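Local coordinates for protein Lic11098 (Leptospira interrogans serogroup Icterohaemorrhagiae serovar copenhageni, PDB 4U08) that is of unknown function but, as a leucine-rich repeat protein and putative virulence factor of a pathogenic spirochaete, probably binds partner molecules, at residues Q296-L301 / G316-L321; K267-L272 / T287-I292. All coordinates share one frame; numbering follows the deposited sequence.

Interaction 1. Residues Q296-L301 / G316-L321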
loop_
_atom_site.group_PDB
_atom_site.type_symbol
_atom_site.label_atom_id
_atom_site.label_comp_id
_atom_site.label_asym_id
_atom_site.label_seq_id
_atom_site.Cartn_x
_atom_site.Cartn_y
_atom_site.Cartn_z
ATOM N N GLN A 296 12.867 7.693 -18.969
ATOM C CA GLN A 296 12.927 6.734 -20.081
ATOM C C GLN A 296 12.125 5.439 -19.888
ATOM O O GLN A 296 11.753 4.816 -20.876
ATOM C CB GLN A 296 14.391 6.437 -20.450
ATOM C CG GLN A 296 15.085 7.651 -21.085
ATOM C CD GLN A 296 14.351 8.139 -22.323
ATOM O OE1 GLN A 296 14.293 7.461 -23.354
ATOM N NE2 GLN A 296 13.710 9.295 -22.222
ATOM N N ARG A 297 11.765 5.080 -18.644
ATOM C CA ARG A 297 10.965 3.874 -18.409
ATOM C C ARG A 297 9.501 4.207 -18.189
ATOM O O ARG A 297 8.672 3.310 -17.983
ATOM C CB ARG A 297 11.544 3.113 -17.194
ATOM C CG ARG A 297 12.930 2.526 -17.482
ATOM C CD ARG A 297 12.863 1.055 -17.837
ATOM N NE ARG A 297 14.199 0.454 -17.880
ATOM C CZ ARG A 297 14.971 0.399 -18.963
ATOM N NH1 ARG A 297 14.552 0.912 -20.117
ATOM N NH2 ARG A 297 16.169 -0.167 -18.904
ATOM N N LEU A 298 9.153 5.499 -18.231
ATOM C CA LEU A 298 7.763 5.864 -17.966
ATOM C C LEU A 298 6.770 5.267 -18.966
ATOM O O LEU A 298 6.946 5.438 -20.170
ATOM C CB LEU A 298 7.592 7.402 -17.859
ATOM C CG LEU A 298 6.371 7.891 -17.089
ATOM C CD1 LEU A 298 6.495 7.578 -15.578
ATOM C CD2 LEU A 298 6.171 9.420 -17.298
ATOM N N GLN A 299 5.743 4.567 -18.465
ATOM C CA GLN A 299 4.691 3.954 -19.274
ATOM C C GLN A 299 3.370 4.692 -19.146
ATOM O O GLN A 299 2.572 4.740 -20.081
ATOM C CB GLN A 299 4.451 2.498 -18.820
ATOM C CG GLN A 299 5.556 1.534 -19.204
ATOM C CD GLN A 299 5.367 0.206 -18.513
ATOM O OE1 GLN A 299 4.250 -0.246 -18.280
ATOM N NE2 GLN A 299 6.460 -0.418 -18.113
ATOM N N THR A 300 3.086 5.179 -17.952
ATOM C CA THR A 300 1.808 5.812 -17.649
ATOM C C THR A 300 2.016 7.166 -16.978
ATOM O O THR A 300 2.699 7.252 -15.957
ATOM C CB THR A 300 1.016 4.821 -16.776
ATOM O OG1 THR A 300 0.833 3.595 -17.503
ATOM C CG2 THR A 300 -0.307 5.318 -16.419
ATOM N N LEU A 301 1.384 8.211 -17.528
ATOM C CA LEU A 301 1.459 9.577 -16.995
ATOM C C LEU A 301 0.055 10.174 -16.903
ATOM O O LEU A 301 -0.627 10.339 -17.918
ATOM C CB LEU A 301 2.400 10.412 -17.878
ATOM C CG LEU A 301 2.657 11.887 -17.494
ATOM C CD1 LEU A 301 3.092 12.023 -15.973
ATOM C CD2 LEU A 301 3.686 12.497 -18.425
ATOM N N GLY A 316 8.220 14.513 -25.656
ATOM C CA GLY A 316 8.454 13.625 -26.790
ATOM C C GLY A 316 9.578 12.626 -26.588
ATOM O O GLY A 316 9.721 11.701 -27.391
ATOM N N GLN A 317 10.398 12.802 -25.542
ATOM C CA GLN A 317 11.516 11.893 -25.221
ATOM C C GLN A 317 11.051 10.624 -24.458
ATOM O O GLN A 317 11.851 9.710 -24.259
ATOM C CB GLN A 317 12.590 12.616 -24.399
ATOM C CG GLN A 317 13.283 13.775 -25.151
ATOM C CD GLN A 317 14.201 14.609 -24.290
ATOM O OE1 GLN A 317 14.169 14.577 -23.053
ATOM N NE2 GLN A 317 15.026 15.411 -24.929
ATOM N N LEU A 318 9.779 10.580 -24.030
ATOM C CA LEU A 318 9.192 9.465 -23.259
ATOM C C LEU A 318 8.866 8.296 -24.199
ATOM O O LEU A 318 7.708 8.004 -24.484
ATOM C CB LEU A 318 7.971 9.952 -22.477
ATOM C CG LEU A 318 8.250 11.066 -21.458
ATOM C CD1 LEU A 318 6.961 11.593 -20.871
ATOM C CD2 LEU A 318 9.149 10.577 -20.345
ATOM N N ARG A 319 9.929 7.640 -24.688
ATOM C CA ARG A 319 9.840 6.555 -25.679
ATOM C C ARG A 319 8.997 5.351 -25.243
ATOM O O ARG A 319 8.446 4.666 -26.095
ATOM C CB ARG A 319 11.253 6.112 -26.136
ATOM C CG ARG A 319 12.141 5.555 -25.017
ATOM C CD ARG A 319 13.411 4.918 -25.546
ATOM N NE ARG A 319 13.862 3.838 -24.665
ATOM C CZ ARG A 319 14.882 3.925 -23.813
ATOM N NH1 ARG A 319 15.598 5.041 -23.731
ATOM N NH2 ARG A 319 15.205 2.889 -23.048
ATOM N N ASN A 320 8.877 5.102 -23.919
ATOM C CA ASN A 320 8.104 3.959 -23.434
ATOM C C ASN A 320 6.697 4.297 -22.995
ATOM O O ASN A 320 5.961 3.420 -22.562
ATOM C CB ASN A 320 8.892 3.248 -22.309
ATOM C CG ASN A 320 9.971 2.381 -22.886
ATOM O OD1 ASN A 320 9.747 1.641 -23.845
ATOM N ND2 ASN A 320 11.176 2.530 -22.401
ATOM N N LEU A 321 6.285 5.564 -23.152
ATOM C CA LEU A 321 4.979 6.001 -22.724
ATOM C C LEU A 321 3.882 5.375 -23.532
ATOM O O LEU A 321 3.892 5.478 -24.756
ATOM C CB LEU A 321 4.882 7.545 -22.782
ATOM C CG LEU A 321 3.789 8.179 -21.929
ATOM C CD1 LEU A 321 4.116 8.058 -20.418
ATOM C CD2 LEU A 321 3.618 9.664 -22.300
HETATM O O HOH W 1 9.086 6.776 -21.471
#
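Gln-296 reaches between Gln-317 and Arg-319 of the neighbouring coil and is held at both ends of its amide. NE2 donates to Gln-317 O at 2.8 Å in a fairly straight bond (160°), approaching from above the carbonyl plane; a second, weak bond ties NE2 to Gly-293 O. OE1 rests against the aliphatic stem of Arg-319, whose NH1 returns to it in a weak, strongly bent bond. Glutamine suits the place, a long, flexible chain, bent here at chi2 (-57°), ending in a flat amide that can both donate and accept. The carboxamide of Asn-320 donates through ND2 to Gln-296 O at 2.8 Å, in the carbonyl plane, while its OD1 accepts from Lys-343 NZ. A water bridges Leu-298 O and Asn-320 N. Arg-297 and Arg-319 run side by side on the solvent-facing side, NH1 to NH2 3.6 Å, where their like charges probably repel. Inward, the leucines interlock. CD1 of Leu-321 is the bump: it enters the hollow bounded by Leu-298 CD2 (4.0 Å), Leu-301 CB (3.9 Å) and Gln-299 C (3.7 Å), with Leu-298 and Leu-321 side by side, pointing the same way. CD1 of Leu-318 meets CD2 of both Leu-298 and Leu-301. Polar residues outside and stacked leucines inside, repeated from coil to coil, are the hallmark of the leucine-rich repeat solenoid.

Interaction 2. Residues K267-L272 / T287-I292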
loop_
_atom_site.group_PDB
_atom_site.type_symbol
_atom_site.label_atom_id
_atom_site.label_comp_id
_atom_site.label_asym_id
_atom_site.label_seq_id
_atom_site.Cartn_x
_atom_site.Cartn_y
_atom_site.Cartn_z
ATOM N N LYS A 267 13.123 19.754 -10.552
ATOM C CA LYS A 267 13.832 19.321 -11.773
ATOM C C LYS A 267 14.436 17.911 -11.583
ATOM O O LYS A 267 14.562 17.158 -12.546
ATOM C CB LYS A 267 14.928 20.316 -12.186
ATOM C CG LYS A 267 16.009 20.573 -11.126
ATOM C CD LYS A 267 17.101 21.521 -11.635
ATOM C CE LYS A 267 18.259 21.616 -10.674
ATOM N NZ LYS A 267 19.381 22.391 -11.249
ATOM N N GLU A 268 14.769 17.559 -10.329
ATOM C CA GLU A 268 15.372 16.268 -9.951
ATOM C C GLU A 268 14.453 15.066 -10.206
ATOM O O GLU A 268 14.923 13.931 -10.149
ATOM C CB GLU A 268 15.843 16.286 -8.479
ATOM C CG GLU A 268 17.034 17.200 -8.216
ATOM C CD GLU A 268 16.729 18.689 -8.125
ATOM O OE1 GLU A 268 15.536 19.066 -8.089
ATOM O OE2 GLU A 268 17.692 19.484 -8.101
ATOM N N ILE A 269 13.154 15.309 -10.501
ATOM C CA ILE A 269 12.204 14.268 -10.882
ATOM C C ILE A 269 12.757 13.437 -12.061
ATOM O O ILE A 269 12.490 12.229 -12.116
ATOM C CB ILE A 269 10.787 14.847 -11.173
ATOM C CG1 ILE A 269 9.683 13.768 -10.998
ATOM C CG2 ILE A 269 10.712 15.541 -12.545
ATOM C CD1 ILE A 269 9.165 13.600 -9.556
ATOM N N GLY A 270 13.545 14.080 -12.953
ATOM C CA GLY A 270 14.162 13.424 -14.111
ATOM C C GLY A 270 15.151 12.322 -13.762
ATOM O O GLY A 270 15.517 11.506 -14.615
ATOM N N GLN A 271 15.587 12.281 -12.501
ATOM C CA GLN A 271 16.562 11.288 -12.027
ATOM C C GLN A 271 15.919 9.931 -11.703
ATOM O O GLN A 271 16.640 8.990 -11.394
ATOM C CB GLN A 271 17.281 11.840 -10.780
ATOM C CG GLN A 271 18.164 13.053 -11.044
ATOM C CD GLN A 271 18.644 13.705 -9.777
ATOM O OE1 GLN A 271 18.525 13.175 -8.674
ATOM N NE2 GLN A 271 19.201 14.874 -9.900
ATOM N N LEU A 272 14.577 9.833 -11.771
ATOM C CA LEU A 272 13.846 8.608 -11.420
ATOM C C LEU A 272 13.932 7.579 -12.542
ATOM O O LEU A 272 12.965 7.309 -13.230
ATOM C CB LEU A 272 12.409 8.923 -10.979
ATOM C CG LEU A 272 12.263 9.756 -9.684
ATOM C CD1 LEU A 272 10.836 10.192 -9.470
ATOM C CD2 LEU A 272 12.725 8.982 -8.488
ATOM N N THR A 287 3.013 24.070 -14.642
ATOM C CA THR A 287 4.051 23.725 -15.624
ATOM C C THR A 287 4.702 22.341 -15.314
ATOM O O THR A 287 4.589 21.888 -14.179
ATOM C CB THR A 287 5.121 24.855 -15.633
ATOM O OG1 THR A 287 5.968 24.668 -16.762
ATOM C CG2 THR A 287 5.955 24.907 -14.334
ATOM N N LEU A 288 5.366 21.695 -16.300
ATOM C CA LEU A 288 6.165 20.472 -16.065
ATOM C C LEU A 288 7.619 20.829 -16.336
ATOM O O LEU A 288 7.879 21.515 -17.330
ATOM C CB LEU A 288 5.783 19.281 -16.956
ATOM C CG LEU A 288 4.395 18.690 -16.802
ATOM C CD1 LEU A 288 4.168 17.639 -17.868
ATOM C CD2 LEU A 288 4.183 18.085 -15.395
ATOM N N PRO A 289 8.598 20.347 -15.523
ATOM C CA PRO A 289 10.006 20.652 -15.832
ATOM C C PRO A 289 10.458 19.979 -17.126
ATOM O O PRO A 289 9.893 18.941 -17.500
ATOM C CB PRO A 289 10.750 20.073 -14.626
ATOM C CG PRO A 289 9.865 18.981 -14.102
ATOM C CD PRO A 289 8.476 19.469 -14.329
ATOM N N GLU A 290 11.477 20.537 -17.813
ATOM C CA GLU A 290 12.012 19.921 -19.047
ATOM C C GLU A 290 12.567 18.500 -18.757
ATOM O O GLU A 290 12.554 17.628 -19.625
ATOM C CB GLU A 290 13.086 20.803 -19.710
ATOM C CG GLU A 290 14.343 21.037 -18.883
ATOM C CD GLU A 290 15.376 21.969 -19.495
ATOM O OE1 GLU A 290 15.614 23.058 -18.920
ATOM O OE2 GLU A 290 15.959 21.605 -20.541
ATOM N N ASN A 291 12.995 18.284 -17.506
ATOM C CA ASN A 291 13.567 17.041 -16.979
ATOM C C ASN A 291 12.617 15.849 -17.024
ATOM O O ASN A 291 13.076 14.710 -16.895
ATOM C CB ASN A 291 14.050 17.278 -15.558
ATOM C CG ASN A 291 15.005 18.450 -15.434
ATOM O OD1 ASN A 291 16.223 18.258 -15.359
ATOM N ND2 ASN A 291 14.462 19.697 -15.460
ATOM N N ILE A 292 11.304 16.095 -17.208
ATOM C CA ILE A 292 10.289 15.060 -17.332
ATOM C C ILE A 292 10.672 14.070 -18.458
ATOM O O ILE A 292 10.435 12.869 -18.309
ATOM C CB ILE A 292 8.853 15.667 -17.454
ATOM C CG1 ILE A 292 7.760 14.684 -16.932
ATOM C CG2 ILE A 292 8.536 16.184 -18.870
ATOM C CD1 ILE A 292 7.555 14.728 -15.400
#
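Gly-270 and Asn-291 bring the two backbones closest, with CA atoms 4.7 Å apart, where the 3-10 turns of 267-271 and 290-292 pack against each other. Gly-270 CA lies 3.3 Å from Asn-291 O; Gly-270 has no side chain to place between its CA and that carbonyl, where a CB would crowd the oxygen, and this suits glycine to the close approach. Asn-291 is the main projection from the other turn. Its CG stands anti to the carbonyl carbon (chi1 -54°), which lays the flat amide alongside the first residue of the facing turn: ND2 sits 3.4 Å from Lys-267 CB, and Asn-291 CB comes to 3.1 Å from Lys-267 O. That carbonyl is already engaged by Gly-270 N within its own turn, and the side chain of Asn-291 covers it by packing alone, since OD1 near it is a second acceptor. Lysine suits the exposed edge, because its CB supplies apolar surface to the amide while the extended chain carries the ammonium group away from the contact. On the buried side, Ile-269 uses its CG2 branch. This methyl meets Pro-289 CG at 3.9 Å, the two side chains crossing at about a right angle, and also lies 4.3 Å from Ile-292 CD1. The rigid proline ring, just ahead of the 290-292 turn, offers a compact apolar ridge. Such stacked 3-10 turns make up the convex side of this solenoid here, as in other leucine-rich repeat proteins with short convex turns.

Interaction 2 closes along the chain before interaction 1 opens, and their centres lie 13 Å apart, both within the leucine-rich repeat region 254-331. Interaction 2 joins the loops that follow strands 254-256 and 277-279, whereas interaction 1 joins the approach to strand 300-302, together with its start, to the loop leading to strand 323-325. The two meet directly: Leu-318 CD2 packs 3.3 Å from Ile-292 O. Both contacts join consecutive coils, one through the 3-10 turns on the outer side and the other through the segments that lead into the parallel strands, as expected of a continuous curved solenoid.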